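Local coordinates for protein lectin CEL-I, N-acetyl-D-galactosamine-specific C-type (Cucumaria echinata, PDB 4WQQ) that binds carbohydrate in a calcium-dependent manner, its natural preference for galactose and N-acetylgalactosamine having been re-engineered toward mannose, at residues A69-E82 and N105-H117. The protein carries 3 engineered substitutions. Residues are numbered along the deposited sequence; the frame is centred on the assembly and turned at random.
Sequences AGQLWIGLYDKYNE and NHNNAEDYGQFRH. Engineered in segment 105-117: H106 (natural residue Trp). With CA (calcium ion), chain E; CA (calcium ion), chain G; CA (calcium ion), chain F; MAN (alpha-D-mannopyranose), chain H.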
loop_
_atom_site.group_PDB
_atom_site.type_symbol
_atom_site.label_atom_id
_atom_site.label_comp_id
_atom_site.label_asym_id
_atom_site.label_seq_id
_atom_site.Cartn_x
_atom_site.Cartn_y
_atom_site.Cartn_z
ATOM N N ALA A 69 4.550 -15.526 27.682
ATOM C CA ALA A 69 4.179 -16.889 27.257
ATOM C C ALA A 69 2.699 -16.825 26.759
ATOM O O ALA A 69 1.874 -16.162 27.331
ATOM C CB ALA A 69 4.331 -17.876 28.358
ATOM N N GLY A 70 2.467 -17.344 25.591
ATOM C CA GLY A 70 1.138 -17.178 24.968
ATOM C C GLY A 70 1.246 -17.481 23.537
ATOM O O GLY A 70 2.235 -18.005 23.071
ATOM N N GLN A 71 0.160 -17.210 22.820
ATOM C CA GLN A 71 0.046 -17.611 21.463
ATOM C C GLN A 71 -0.279 -16.408 20.588
ATOM O O GLN A 71 -0.574 -15.305 21.072
ATOM C CB GLN A 71 -1.046 -18.716 21.310
ATOM C CG GLN A 71 -0.710 -20.074 21.963
ATOM C CD GLN A 71 -0.910 -20.072 23.452
ATOM O OE1 GLN A 71 -1.960 -19.644 23.987
ATOM N NE2 GLN A 71 0.092 -20.557 24.173
ATOM N N LEU A 72 -0.201 -16.665 19.290
ATOM C CA LEU A 72 -0.417 -15.690 18.222
ATOM C C LEU A 72 -1.427 -16.234 17.230
ATOM O O LEU A 72 -1.156 -17.174 16.482
ATOM C CB LEU A 72 0.890 -15.355 17.533
ATOM C CG LEU A 72 0.840 -14.295 16.391
ATOM C CD1 LEU A 72 0.761 -12.888 16.921
ATOM C CD2 LEU A 72 1.978 -14.402 15.437
ATOM N N TRP A 73 -2.614 -15.623 17.163
ATOM C CA TRP A 73 -3.550 -15.975 16.060
ATOM C C TRP A 73 -3.012 -15.763 14.685
ATOM O O TRP A 73 -2.403 -14.708 14.385
ATOM C CB TRP A 73 -4.826 -15.159 16.159
ATOM C CG TRP A 73 -5.670 -15.407 17.418
ATOM C CD1 TRP A 73 -6.136 -14.469 18.259
ATOM C CD2 TRP A 73 -6.215 -16.661 17.883
ATOM N NE1 TRP A 73 -6.889 -15.028 19.248
ATOM C CE2 TRP A 73 -6.961 -16.367 19.061
ATOM C CE3 TRP A 73 -6.138 -18.011 17.435
ATOM C CZ2 TRP A 73 -7.642 -17.378 19.803
ATOM C CZ3 TRP A 73 -6.795 -18.989 18.153
ATOM C CH2 TRP A 73 -7.552 -18.648 19.360
ATOM N N ILE A 74 -3.278 -16.747 13.848
ATOM C CA ILE A 74 -3.069 -16.659 12.409
ATOM C C ILE A 74 -4.370 -16.954 11.691
ATOM O O ILE A 74 -5.348 -17.473 12.289
ATOM C CB ILE A 74 -1.893 -17.562 11.926
ATOM C CG1 ILE A 74 -2.257 -19.046 12.179
ATOM C CG2 ILE A 74 -0.634 -17.195 12.675
ATOM C CD1 ILE A 74 -1.165 -20.078 11.867
ATOM N N GLY A 75 -4.398 -16.716 10.383
ATOM C CA GLY A 75 -5.634 -16.801 9.637
ATOM C C GLY A 75 -6.122 -18.188 9.239
ATOM O O GLY A 75 -6.847 -18.316 8.281
ATOM N N LEU A 76 -5.810 -19.188 10.044
ATOM C CA LEU A 76 -6.041 -20.599 9.688
ATOM C C LEU A 76 -7.213 -21.111 10.489
ATOM O O LEU A 76 -7.284 -20.912 11.708
ATOM C CB LEU A 76 -4.786 -21.454 10.007
ATOM C CG LEU A 76 -4.708 -22.868 9.423
ATOM C CD1 LEU A 76 -4.443 -22.840 7.961
ATOM C CD2 LEU A 76 -3.641 -23.668 10.116
ATOM N N TYR A 77 -8.183 -21.704 9.787
ATOM C CA TYR A 77 -9.337 -22.239 10.528
ATOM C C TYR A 77 -10.031 -23.381 9.816
ATOM O O TYR A 77 -9.949 -23.511 8.565
ATOM C CB TYR A 77 -10.300 -21.078 10.858
ATOM C CG TYR A 77 -11.181 -20.472 9.751
ATOM C CD1 TYR A 77 -10.707 -20.087 8.525
ATOM C CD2 TYR A 77 -12.543 -20.247 10.004
ATOM C CE1 TYR A 77 -11.550 -19.535 7.543
ATOM C CE2 TYR A 77 -13.375 -19.659 9.046
ATOM C CZ TYR A 77 -12.874 -19.306 7.828
ATOM O OH TYR A 77 -13.678 -18.766 6.895
ATOM N N ASP A 78 -10.767 -24.214 10.592
ATOM C CA ASP A 78 -11.516 -25.319 9.980
ATOM C C ASP A 78 -12.987 -25.383 10.410
ATOM O O ASP A 78 -13.568 -26.465 10.569
ATOM C CB ASP A 78 -10.804 -26.647 10.240
ATOM C CG ASP A 78 -10.963 -27.167 11.696
ATOM O OD1 ASP A 78 -11.084 -26.392 12.635
ATOM O OD2 ASP A 78 -10.917 -28.375 11.911
ATOM N N LYS A 79 -13.570 -24.207 10.627
ATOM C CA LYS A 79 -14.968 -24.028 10.899
ATOM C C LYS A 79 -15.862 -24.694 9.852
ATOM O O LYS A 79 -16.819 -25.335 10.205
ATOM C CB LYS A 79 -15.335 -22.533 10.953
ATOM C CG LYS A 79 -16.786 -22.291 11.232
ATOM C CD LYS A 79 -17.198 -20.827 11.342
ATOM C CE LYS A 79 -18.729 -20.791 11.266
ATOM N NZ LYS A 79 -19.245 -19.573 11.904
ATOM N N TYR A 80 -15.574 -24.514 8.573
ATOM C CA TYR A 80 -16.484 -24.979 7.514
ATOM C C TYR A 80 -16.346 -26.460 7.214
ATOM O O TYR A 80 -17.370 -27.146 6.904
ATOM C CB TYR A 80 -16.340 -24.096 6.251
ATOM C CG TYR A 80 -17.038 -22.777 6.553
ATOM C CD1 TYR A 80 -18.434 -22.723 6.615
ATOM C CD2 TYR A 80 -16.319 -21.649 6.907
ATOM C CE1 TYR A 80 -19.086 -21.569 6.991
ATOM C CE2 TYR A 80 -16.962 -20.478 7.299
ATOM C CZ TYR A 80 -18.321 -20.452 7.372
ATOM O OH TYR A 80 -18.961 -19.303 7.738
ATOM N N ASN A 81 -15.100 -26.940 7.281
ATOM C CA ASN A 81 -14.756 -28.292 6.990
ATOM C C ASN A 81 -13.790 -28.776 8.024
ATOM O O ASN A 81 -12.584 -28.567 7.894
ATOM C CB ASN A 81 -14.196 -28.455 5.583
ATOM C CG ASN A 81 -15.286 -28.432 4.542
ATOM O OD1 ASN A 81 -15.916 -29.481 4.234
ATOM N ND2 ASN A 81 -15.567 -27.276 4.046
ATOM N N GLU A 82 -14.335 -29.333 9.103
ATOM C CA GLU A 82 -13.522 -29.871 10.178
ATOM C C GLU A 82 -12.395 -30.742 9.693
ATOM O O GLU A 82 -12.618 -31.730 8.963
ATOM C CB GLU A 82 -14.390 -30.626 11.190
ATOM C CG GLU A 82 -13.679 -31.314 12.367
ATOM C CD GLU A 82 -12.931 -30.341 13.252
ATOM O OE1 GLU A 82 -11.774 -30.684 13.619
ATOM O OE2 GLU A 82 -13.487 -29.261 13.514
ATOM N N ASN A 105 -8.135 -30.837 17.638
ATOM C CA ASN A 105 -9.567 -30.558 17.813
ATOM C C ASN A 105 -10.012 -30.856 19.242
ATOM O O ASN A 105 -11.039 -31.497 19.481
ATOM C CB ASN A 105 -10.401 -31.328 16.762
ATOM C CG ASN A 105 -11.762 -30.740 16.579
ATOM O OD1 ASN A 105 -11.983 -29.493 16.492
ATOM N ND2 ASN A 105 -12.740 -31.627 16.520
ATOM N N HIS A 106 -9.229 -30.370 20.206
ATOM C CA HIS A 106 -9.377 -30.840 21.578
ATOM C C HIS A 106 -10.803 -30.597 22.063
ATOM O O HIS A 106 -11.458 -29.596 21.741
ATOM C CB HIS A 106 -8.402 -30.119 22.494
ATOM C CG HIS A 106 -8.463 -30.583 23.905
ATOM N ND1 HIS A 106 -7.867 -31.747 24.307
ATOM C CD2 HIS A 106 -9.006 -30.024 25.010
ATOM C CE1 HIS A 106 -8.027 -31.896 25.606
ATOM N NE2 HIS A 106 -8.742 -30.879 26.052
ATOM N N ASN A 107 -11.320 -31.575 22.812
ATOM C CA ASN A 107 -12.721 -31.500 23.233
ATOM C C ASN A 107 -13.712 -31.254 22.125
ATOM O O ASN A 107 -14.764 -30.676 22.375
ATOM C CB ASN A 107 -12.881 -30.434 24.283
ATOM C CG ASN A 107 -12.341 -30.898 25.609
ATOM O OD1 ASN A 107 -12.061 -32.096 25.774
ATOM N ND2 ASN A 107 -12.158 -29.979 26.540
ATOM N N ASN A 108 -13.386 -31.711 20.907
ATOM C CA ASN A 108 -14.204 -31.516 19.751
ATOM C C ASN A 108 -14.569 -30.092 19.418
ATOM O O ASN A 108 -15.592 -29.884 18.807
ATOM C CB ASN A 108 -15.535 -32.293 19.842
ATOM C CG ASN A 108 -15.339 -33.764 19.807
ATOM O OD1 ASN A 108 -15.498 -34.396 18.775
ATOM N ND2 ASN A 108 -14.979 -34.327 20.927
ATOM N N ALA A 109 -13.724 -29.119 19.777
ATOM C CA ALA A 109 -14.068 -27.715 19.743
ATOM C C ALA A 109 -12.879 -26.806 19.557
ATOM O O ALA A 109 -12.682 -25.898 20.334
ATOM C CB ALA A 109 -14.761 -27.329 21.045
ATOM N N GLU A 110 -12.033 -27.113 18.592
ATOM C CA GLU A 110 -10.912 -26.255 18.296
ATOM C C GLU A 110 -10.829 -26.091 16.809
ATOM O O GLU A 110 -10.363 -26.999 16.067
ATOM C CB GLU A 110 -9.602 -26.787 18.898
ATOM C CG GLU A 110 -9.561 -26.816 20.419
ATOM C CD GLU A 110 -8.159 -27.068 20.950
ATOM O OE1 GLU A 110 -7.454 -27.943 20.352
ATOM O OE2 GLU A 110 -7.752 -26.445 21.978
ATOM N N ASP A 111 -11.204 -24.894 16.362
ATOM C CA ASP A 111 -11.232 -24.606 14.962
ATOM C C ASP A 111 -10.276 -23.474 14.476
ATOM O O ASP A 111 -10.349 -23.059 13.344
ATOM C CB ASP A 111 -12.668 -24.343 14.493
ATOM C CG ASP A 111 -13.600 -25.609 14.543
ATOM O OD1 ASP A 111 -13.150 -26.775 14.836
ATOM O OD2 ASP A 111 -14.810 -25.411 14.264
ATOM N N TYR A 112 -9.413 -22.969 15.333
ATOM C CA TYR A 112 -8.723 -21.686 15.092
ATOM C C TYR A 112 -7.236 -21.837 15.310
ATOM O O TYR A 112 -6.790 -22.230 16.397
ATOM C CB TYR A 112 -9.357 -20.521 15.927
ATOM C CG TYR A 112 -10.801 -20.464 15.646
ATOM C CD1 TYR A 112 -11.255 -19.954 14.419
ATOM C CD2 TYR A 112 -11.717 -21.107 16.499
ATOM C CE1 TYR A 112 -12.581 -20.001 14.075
ATOM C CE2 TYR A 112 -13.062 -21.154 16.147
ATOM C CZ TYR A 112 -13.486 -20.585 14.961
ATOM O OH TYR A 112 -14.850 -20.663 14.629
ATOM N N GLY A 113 -6.461 -21.526 14.283
ATOM C CA GLY A 113 -5.018 -21.711 14.302
ATOM C C GLY A 113 -4.212 -20.586 14.948
ATOM O O GLY A 113 -4.632 -19.437 14.933
ATOM N N GLN A 114 -3.091 -20.928 15.592
ATOM C CA GLN A 114 -2.262 -19.973 16.280
ATOM C C GLN A 114 -0.811 -20.517 16.355
ATOM O O GLN A 114 -0.611 -21.732 16.394
ATOM C CB GLN A 114 -2.805 -19.690 17.718
ATOM C CG GLN A 114 -2.884 -20.934 18.596
ATOM C CD GLN A 114 -3.502 -20.771 19.974
ATOM O OE1 GLN A 114 -3.355 -21.687 20.748
ATOM N NE2 GLN A 114 -4.236 -19.694 20.269
ATOM N N PHE A 115 0.164 -19.629 16.383
ATOM C CA PHE A 115 1.537 -20.015 16.810
ATOM C C PHE A 115 1.604 -20.207 18.326
ATOM O O PHE A 115 1.084 -19.405 19.120
ATOM C CB PHE A 115 2.543 -18.887 16.501
ATOM C CG PHE A 115 2.879 -18.658 15.042
ATOM C CD1 PHE A 115 2.217 -19.249 13.991
ATOM C CD2 PHE A 115 3.907 -17.789 14.745
ATOM C CE1 PHE A 115 2.554 -18.970 12.691
ATOM C CE2 PHE A 115 4.299 -17.558 13.448
ATOM C CZ PHE A 115 3.628 -18.128 12.418
ATOM N N ARG A 116 2.325 -21.224 18.749
ATOM C CA ARG A 116 2.944 -21.259 20.075
ATOM C C ARG A 116 4.163 -20.327 20.152
ATOM O O ARG A 116 4.736 -19.977 19.136
ATOM C CB ARG A 116 3.421 -22.716 20.366
ATOM C CG ARG A 116 2.259 -23.636 20.231
ATOM C CD ARG A 116 2.333 -24.870 21.045
ATOM N NE ARG A 116 1.219 -24.812 21.984
ATOM C CZ ARG A 116 0.310 -25.783 22.183
ATOM N NH1 ARG A 116 0.333 -26.993 21.517
ATOM N NH2 ARG A 116 -0.638 -25.538 23.068
ATOM N N HIS A 117 4.524 -19.936 21.365
ATOM C CA HIS A 117 5.680 -19.067 21.545
ATOM C C HIS A 117 6.979 -19.897 21.542
ATOM O O HIS A 117 8.062 -19.309 21.576
ATOM C CB HIS A 117 5.627 -18.208 22.821
ATOM C CG HIS A 117 5.789 -18.942 24.114
ATOM N ND1 HIS A 117 4.776 -19.678 24.705
ATOM C CD2 HIS A 117 6.862 -19.043 24.958
ATOM C CE1 HIS A 117 5.204 -20.135 25.877
ATOM N NE2 HIS A 117 6.463 -19.773 26.039
HETATM CA CA CA E . -11.334 -28.253 14.332
HETATM CA CA CA G . -15.262 -27.845 14.356
HETATM CA CA CA F . -5.074 -28.012 19.895
HETATM C C1 MAN H . -3.177 -28.095 25.390
HETATM C C2 MAN H . -3.146 -28.899 24.124
HETATM C C3 MAN H . -3.562 -28.092 22.903
HETATM C C4 MAN H . -4.826 -27.316 23.236
HETATM C C5 MAN H . -4.482 -26.356 24.397
HETATM C C6 MAN H . -5.567 -25.405 24.842
HETATM O O1 MAN H . -2.032 -27.293 25.284
HETATM O O2 MAN H . -4.112 -29.891 24.348
HETATM O O3 MAN H . -3.828 -29.024 21.859
HETATM O O4 MAN H . -5.201 -26.639 22.051
HETATM O O5 MAN H . -4.324 -27.251 25.563
HETATM O O6 MAN H . -6.620 -26.332 25.009
HETATM O O HOH W 1 -4.693 -19.209 23.073
HETATM O O HOH W 2 2.772 -21.248 23.637
HETATM O O HOH W 3 -15.581 -27.597 12.103
HETATM O O HOH W 4 -14.593 -29.102 16.363
HETATM O O HOH W 5 -9.137 -29.057 14.554
#
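D78 and E82 meet N105, E110 and D111 around a calcium ion (chain E), the site that ties the two segments together at one end. Both carboxylates grip the metal with both oxygens, N105 gives OD1 and E110 its carbonyl O, and D111 OD1 lies 2.4 Å from the ion. Hard oxygen ligands suit calcium, and the metal probably offsets the repulsion of carboxylates as close as E82 OE2 and D111 OD1, 2.8 Å apart. Those two oxygens also bridge to a second calcium (chain G). With CG between its backbone N and carbonyl carbon (chi1 75°), D78 turns its carboxylate toward the ion, its plane nearly perpendicular to that of D111; D78 OD2 also accepts a hydrogen bond from G83 N.

The antiparallel pairing runs on from this site through D78 N to D111 O (3.0 Å). L72 and F115 form a hydrogen-bonded pair, I74 N reaches G113 O almost straight (174°), and G113 N donates to L76 O at 2.8 Å. A beta bulge shifts the register by two residues between W73 and Y77. G113 suits its place because a side chain there would collide with L76 CB.

Among the apolar contacts, I74 CG2 packs 3.6 Å from F115 CE1, while L72 lies alongside the phenylalanine. W73 and Q114 share a face of the sheet, and Q114 NE2 sits 3.4 Å above the indole plane, toward the rim; G113 O meets the ring edge in plane. A water links Q71 OE1 to Q114 NE2; Q114 OE1 is held by N124 and N126. Farther along, A69 CA lies over the H117 ring in a CH-pi contact.

E110 OE1 binds a third calcium (chain F), which holds mannose O3 and O4, so the metal-bound loop leads directly into the sugar site of this C-type lectin domain. Strand 71-77 lies between 112-116 and 132-140, strand 123-126 flanks 112-116, and F115 packs against helix 52-65.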